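Local coordinates for protein esterase D (Cellvibrio japonicus, PDB 2W87) that probably helps degrade plant cell walls as a xylan-active enzyme, its family 35 carbohydrate-binding module, the part modelled here, binding glucuronic acid with the help of calcium, at residues A[24-29]-A[56-61]; A[45-48]-A[52-55]. All coordinates share one frame; numbering follows the deposited sequence.

Overall arrangement
Strand 51-60 serves both contacts, its later part meeting a calcium-binding loop in contact 1 and its early part facing strand 40-47 in contact 2; the two centres lie about 20 Å apart. Contact 1 is a surface contact in which none of the touching residues is buried, whereas two of the three touching residues in contact 2 are buried. Each is carried by an arginine of the strand, but the chemistry differs. R58 donates to a loop carbonyl, chiefly through NH1, and also forms a salt bridge with D124 beside a metal site. R53 turns a guanidinium face to a methyl group between two beta sheets, away from the annotated sites, and hydrogen-bonds G130 instead of the opposite segment.

Contact 1 of 2, residues A[24-29]-A[56-61]. With CA (calcium ion), chain D.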
ATOM      1  N   GLY A  24     -17.067  -2.404  -1.827  1.00 12.88           N
ATOM      2  CA  GLY A  24     -16.237  -3.606  -1.766  1.00 13.98           C
ATOM      3  C   GLY A  24     -14.965  -3.467  -0.943  1.00 13.83           C
ATOM      4  O   GLY A  24     -14.257  -4.443  -0.754  1.00 13.80           O
ATOM      5  N   PHE A  25     -14.693  -2.250  -0.457  1.00 13.15           N
ATOM      6  CA  PHE A  25     -13.539  -1.980   0.393  1.00 13.87           C
ATOM      7  C   PHE A  25     -13.837  -2.518   1.794  1.00 13.85           C
ATOM      8  O   PHE A  25     -14.973  -2.925   2.092  1.00 14.68           O
ATOM      9  CB  PHE A  25     -13.271  -0.486   0.493  1.00 13.37           C
ATOM     10  CG  PHE A  25     -14.461   0.306   0.978  1.00 14.06           C
ATOM     11  CD1 PHE A  25     -14.721   0.424   2.326  1.00 14.95           C
ATOM     12  CD2 PHE A  25     -15.313   0.905   0.081  1.00 13.94           C
ATOM     13  CE1 PHE A  25     -15.833   1.113   2.778  1.00 13.40           C
ATOM     14  CE2 PHE A  25     -16.397   1.602   0.516  1.00 14.89           C
ATOM     15  CZ  PHE A  25     -16.643   1.710   1.895  1.00 14.35           C
ATOM     16  N   THR A  26     -12.822  -2.489   2.652  1.00 14.16           N
ATOM     17  CA  THR A  26     -12.926  -2.890   4.037  1.00 14.13           C
ATOM     18  C   THR A  26     -12.467  -1.688   4.874  1.00 14.44           C
ATOM     19  O   THR A  26     -11.879  -0.759   4.341  1.00 12.58           O
ATOM     20  CB  THR A  26     -12.112  -4.163   4.329  1.00 14.21           C
ATOM     21  OG1 THR A  26     -10.744  -3.989   3.962  1.00 13.02           O
ATOM     22  CG2 THR A  26     -12.677  -5.351   3.550  1.00 13.96           C
ATOM     23  N   GLY A  27     -12.772  -1.663   6.166  1.00 14.85           N
ATOM     24  CA  GLY A  27     -12.534  -0.448   6.937  1.00 14.81           C
ATOM     25  C   GLY A  27     -13.464   0.671   6.510  1.00 14.89           C
ATOM     26  O   GLY A  27     -14.546   0.406   6.010  1.00 16.21           O
ATOM     27  N   SER A  28     -13.059   1.928   6.706  1.00 14.40           N
ATOM     28  CA  SER A  28     -13.919   3.046   6.401  1.00 15.13           C
ATOM     29  C   SER A  28     -13.803   3.537   4.946  1.00 14.08           C
ATOM     30  O   SER A  28     -14.536   4.443   4.519  1.00 14.38           O
ATOM     31  CB  SER A  28     -13.663   4.194   7.370  1.00 15.16           C
ATOM     32  OG  SER A  28     -12.293   4.570   7.353  1.00 16.79           O
ATOM     33  N   GLY A  29     -12.905   2.938   4.164  1.00 13.13           N
ATOM     34  CA  GLY A  29     -12.761   3.350   2.771  1.00 11.98           C
ATOM     35  C   GLY A  29     -11.520   2.796   2.080  1.00 11.43           C
ATOM     36  O   GLY A  29     -11.086   1.679   2.341  1.00 10.47           O
ATOM     37  N   THR A  56       0.581  -7.842   1.541  1.00 14.09           N
ATOM     38  CA  THR A  56      -0.526  -8.069   0.649  1.00 13.84           C
ATOM     39  C   THR A  56      -1.299  -6.760   0.526  1.00 13.55           C
ATOM     40  O   THR A  56      -1.788  -6.218   1.517  1.00 13.20           O
ATOM     41  CB  THR A  56      -1.400  -9.229   1.164  1.00 14.51           C
ATOM     42  OG1 THR A  56      -0.622 -10.441   1.174  1.00 16.39           O
ATOM     43  CG2 THR A  56      -2.619  -9.428   0.284  1.00 14.99           C
ATOM     44  N   ILE A  57      -1.359  -6.245  -0.698  1.00 12.65           N
ATOM     45  CA  ILE A  57      -2.042  -4.990  -1.002  1.00 12.78           C
ATOM     46  C   ILE A  57      -3.344  -5.284  -1.702  1.00 11.24           C
ATOM     47  O   ILE A  57      -3.341  -5.921  -2.756  1.00 11.04           O
ATOM     48  CB  ILE A  57      -1.157  -4.146  -1.946  1.00 13.24           C
ATOM     49  CG1 ILE A  57       0.167  -3.805  -1.261  1.00 14.94           C
ATOM     50  CG2 ILE A  57      -1.887  -2.872  -2.413  1.00 13.83           C
ATOM     51  CD1 ILE A  57       1.169  -3.182  -2.218  1.00 16.08           C
ATOM     52  N   ARG A  58      -4.455  -4.855  -1.117  1.00 10.16           N
ATOM     53  CA  ARG A  58      -5.768  -5.048  -1.726  1.00 10.31           C
ATOM     54  C   ARG A  58      -6.154  -3.771  -2.476  1.00  9.94           C
ATOM     55  O   ARG A  58      -6.058  -2.667  -1.930  1.00  9.70           O
ATOM     56  CB  ARG A  58      -6.806  -5.382  -0.664  1.00 11.05           C
ATOM     57  CG  ARG A  58      -8.115  -5.859  -1.243  1.00 11.21           C
ATOM     58  CD  ARG A  58      -8.968  -6.524  -0.199  1.00 12.09           C
ATOM     59  NE  ARG A  58     -10.179  -7.123  -0.774  1.00 12.81           N
ATOM     60  CZ  ARG A  58     -11.364  -6.531  -0.814  1.00 12.73           C
ATOM     61  NH1 ARG A  58     -11.537  -5.316  -0.306  1.00 12.92           N
ATOM     62  NH2 ARG A  58     -12.386  -7.168  -1.368  1.00 13.43           N
ATOM     63  N   TYR A  59      -6.576  -3.915  -3.721  1.00 10.12           N
ATOM     64  CA  TYR A  59      -6.721  -2.749  -4.595  1.00  9.64           C
ATOM     65  C   TYR A  59      -7.802  -2.962  -5.650  1.00  9.93           C
ATOM     66  O   TYR A  59      -8.184  -4.098  -5.949  1.00  9.32           O
ATOM     67  CB  TYR A  59      -5.402  -2.416  -5.282  1.00 10.27           C
ATOM     68  CG  TYR A  59      -5.021  -3.403  -6.344  1.00  9.98           C
ATOM     69  CD1 TYR A  59      -5.308  -3.162  -7.696  1.00 10.48           C
ATOM     70  CD2 TYR A  59      -4.431  -4.606  -6.012  1.00 11.18           C
ATOM     71  CE1 TYR A  59      -4.988  -4.112  -8.678  1.00 10.72           C
ATOM     72  CE2 TYR A  59      -4.102  -5.553  -6.999  1.00 12.36           C
ATOM     73  CZ  TYR A  59      -4.378  -5.284  -8.323  1.00 11.98           C
ATOM     74  OH  TYR A  59      -4.073  -6.235  -9.300  1.00 14.48           O
ATOM     75  N   ALA A  60      -8.261  -1.854  -6.229  1.00  9.96           N
ATOM     76  CA  ALA A  60      -9.188  -1.876  -7.358  1.00 10.14           C
ATOM     77  C   ALA A  60      -8.612  -0.990  -8.439  1.00 10.45           C
ATOM     78  O   ALA A  60      -8.158   0.093  -8.147  1.00  9.57           O
ATOM     79  CB  ALA A  60     -10.552  -1.356  -6.942  1.00 11.39           C
ATOM     80  N   ASN A  61      -8.654  -1.443  -9.681  1.00 10.54           N
ATOM     81  CA  ASN A  61      -8.136  -0.684 -10.803  1.00 10.99           C
ATOM     82  C   ASN A  61      -9.143  -0.804 -11.932  1.00 11.91           C
ATOM     83  O   ASN A  61      -9.118  -1.772 -12.668  1.00 12.59           O
ATOM     84  CB  ASN A  61      -6.770  -1.219 -11.228  1.00 11.19           C
ATOM     85  CG  ASN A  61      -6.172  -0.467 -12.389  1.00  9.84           C
ATOM     86  OD1 ASN A  61      -6.798   0.428 -12.962  1.00 12.82           O
ATOM     87  ND2 ASN A  61      -4.944  -0.834 -12.754  1.00  9.55           N
TER
HETATM   88 CA    CA D1149      -9.818   0.115   3.624  1.00 10.97          CA
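The loop 24-29 faces the R58 side of strand 51-60, with F25 and Y59 the nearest CA pair at 8.5 Å, and R58 bridges the gap to G24 and T26. With CG anti to its backbone N (chi1 -169°) and the chain extended as far as NE, R58 carries its guanidinium to the loop carbonyl of G24. NH1 of R58 donates to O of G24 at 2.9 Å, with an N-H...O angle of 164°. The acceptor lies in the guanidinium plane, while the donor is tilted 17° from the carbonyl plane. A second bond, from R58 NH2 to the same G24 O, is weak at 3.4 Å. In this beta-sandwich carbohydrate-binding module, the loop also supplies two carbonyl ligands to a calcium ion: a type II' turn from T26 to G29 directs T26 O and G29 O at the metal, each at 2.4 Å. Q5, E6 and D124 supply further ligands. D124 has a double role, since its OD1 binds calcium and its OD2 forms a salt bridge with R58 NH1, linking the arginine to the metal shell. T26 crosses R58 at about a right angle, its CG2 methyl lying 4.0 Å from R58 NH1.

Contact 2 of 2, residues A[45-48]-A[52-55]; sequences IDAT and RRTL
Van der Waals contact dominates between A47 and R53, whose CA atoms, the nearest pair across the segments, are 9.7 Å apart. The methyl of A47 sits over one face of the R53 guanidinium, with A47 CB 3.5 Å from NH2, 3.8 Å from CZ and 3.9 Å from NH1 of R53. The shortest of these distances places the methyl nearer the NH2 branch. A bend at chi2 (63°) in the R53 chain, which is extended again at chi3, gives the guanidinium its course toward A47. Further along, T48 N approaches R53 NH2 obliquely at 4.4 Å, without a hydrogen bond. The two segments belong to different antiparallel sheets of the beta sandwich: 45-47 ends strand 40-47 of one, and 52-55 is the early part of strand 51-60 of the other, so the contact spans the space between the sheets close to the short connection, residues 48-50, between these strands. The aliphatic part of that space includes I45 and L55: I45 CD1 and L55 CD2 come no nearer than 4.7 Å, and both side chains touch V128 of strand 122-129. Polar interactions of the arginine are made elsewhere: three carbonyl oxygens hold the guanidinium, R53 NE donating to G130 O, and NH1 to the carbonyls of S49 and G51.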
ATOM      1  N   ILE A  45       5.360   0.529   9.795  1.00 12.26           N
ATOM      2  CA  ILE A  45       5.326  -0.759  10.493  1.00 12.77           C
ATOM      3  C   ILE A  45       6.525  -0.850  11.418  1.00 12.84           C
ATOM      4  O   ILE A  45       7.640  -0.597  10.991  1.00 11.63           O
ATOM      5  CB  ILE A  45       5.442  -1.915   9.481  1.00 13.00           C
ATOM      6  CG1 ILE A  45       4.331  -1.832   8.412  1.00 14.95           C
ATOM      7  CG2 ILE A  45       5.379  -3.222  10.194  1.00 14.77           C
ATOM      8  CD1 ILE A  45       4.776  -2.486   7.082  1.00 16.72           C
ATOM      9  N   ASP A  46       6.291  -1.211  12.683  1.00 12.88           N
ATOM     10  CA  ASP A  46       7.369  -1.465  13.612  1.00 14.15           C
ATOM     11  C   ASP A  46       7.577  -2.972  13.655  1.00 14.00           C
ATOM     12  O   ASP A  46       6.618  -3.711  13.841  1.00 14.68           O
ATOM     13  CB  ASP A  46       7.045  -0.934  15.003  1.00 14.58           C
ATOM     14  CG  ASP A  46       8.195  -1.162  15.978  1.00 15.73           C
ATOM     15  OD1 ASP A  46       9.064  -0.259  16.081  1.00 16.01           O
ATOM     16  OD2 ASP A  46       8.254  -2.262  16.588  1.00 17.53           O
ATOM     17  N   ALA A  47       8.817  -3.411  13.466  1.00 14.75           N
ATOM     18  CA  ALA A  47       9.170  -4.833  13.469  1.00 15.66           C
ATOM     19  C   ALA A  47      10.124  -5.097  14.620  1.00 16.37           C
ATOM     20  O   ALA A  47      11.102  -4.390  14.778  1.00 14.56           O
ATOM     21  CB  ALA A  47       9.819  -5.226  12.130  1.00 15.35           C
ATOM     22  N   THR A  48       9.849  -6.108  15.439  1.00 18.04           N
ATOM     23  CA  THR A  48      10.709  -6.326  16.603  1.00 19.86           C
ATOM     24  C   THR A  48      12.052  -6.908  16.172  1.00 20.69           C
ATOM     25  O   THR A  48      13.036  -6.744  16.865  1.00 21.54           O
ATOM     26  CB  THR A  48      10.061  -7.244  17.650  1.00 20.42           C
ATOM     27  OG1 THR A  48       9.852  -8.528  17.075  1.00 21.29           O
ATOM     28  CG2 THR A  48       8.735  -6.673  18.146  1.00 20.77           C
ATOM     29  N   ARG A  52      12.074 -11.197   6.613  1.00 17.31           N
ATOM     30  CA  ARG A  52      11.182 -11.194   5.461  1.00 17.42           C
ATOM     31  C   ARG A  52       9.743 -11.170   5.941  1.00 16.90           C
ATOM     32  O   ARG A  52       9.366 -11.942   6.820  1.00 17.06           O
ATOM     33  CB  ARG A  52      11.426 -12.442   4.600  1.00 17.82           C
ATOM     34  CG  ARG A  52      10.548 -12.515   3.369  1.00 20.04           C
ATOM     35  N   ARG A  53       8.951 -10.256   5.389  1.00 16.12           N
ATOM     36  CA  ARG A  53       7.516 -10.233   5.592  1.00 15.67           C
ATOM     37  C   ARG A  53       6.846 -10.352   4.228  1.00 15.56           C
ATOM     38  O   ARG A  53       7.397  -9.949   3.191  1.00 16.63           O
ATOM     39  CB  ARG A  53       7.047  -8.914   6.218  1.00 15.44           C
ATOM     40  CG  ARG A  53       7.071  -8.843   7.716  1.00 15.55           C
ATOM     41  CD  ARG A  53       8.473  -8.970   8.286  1.00 16.13           C
ATOM     42  NE  ARG A  53       8.447  -8.919   9.744  1.00 15.21           N
ATOM     43  CZ  ARG A  53       9.506  -8.674  10.519  1.00 15.70           C
ATOM     44  NH1 ARG A  53      10.711  -8.424  10.001  1.00 15.08           N
ATOM     45  NH2 ARG A  53       9.341  -8.652  11.833  1.00 14.84           N
ATOM     46  N   THR A  54       5.641 -10.876   4.245  1.00 15.73           N
ATOM     47  CA  THR A  54       4.784 -10.856   3.060  1.00 15.95           C
ATOM     48  C   THR A  54       3.813  -9.709   3.191  1.00 15.78           C
ATOM     49  O   THR A  54       3.091  -9.629   4.178  1.00 14.84           O
ATOM     50  CB  THR A  54       4.012 -12.149   2.910  1.00 16.60           C
ATOM     51  OG1 THR A  54       4.942 -13.229   2.804  1.00 19.34           O
ATOM     52  CG2 THR A  54       3.179 -12.095   1.647  1.00 17.08           C
ATOM     53  N   LEU A  55       3.831  -8.815   2.205  1.00 15.46           N
ATOM     54  CA  LEU A  55       2.921  -7.681   2.162  1.00 15.34           C
ATOM     55  C   LEU A  55       1.846  -8.025   1.159  1.00 14.58           C
ATOM     56  O   LEU A  55       2.169  -8.455   0.053  1.00 14.92           O
ATOM     57  CB  LEU A  55       3.634  -6.408   1.699  1.00 15.46           C
ATOM     58  CG  LEU A  55       4.799  -5.924   2.522  1.00 16.55           C
ATOM     59  CD1 LEU A  55       5.162  -4.501   2.138  1.00 17.60           C
ATOM     60  CD2 LEU A  55       4.489  -5.969   3.980  1.00 17.67           C
TER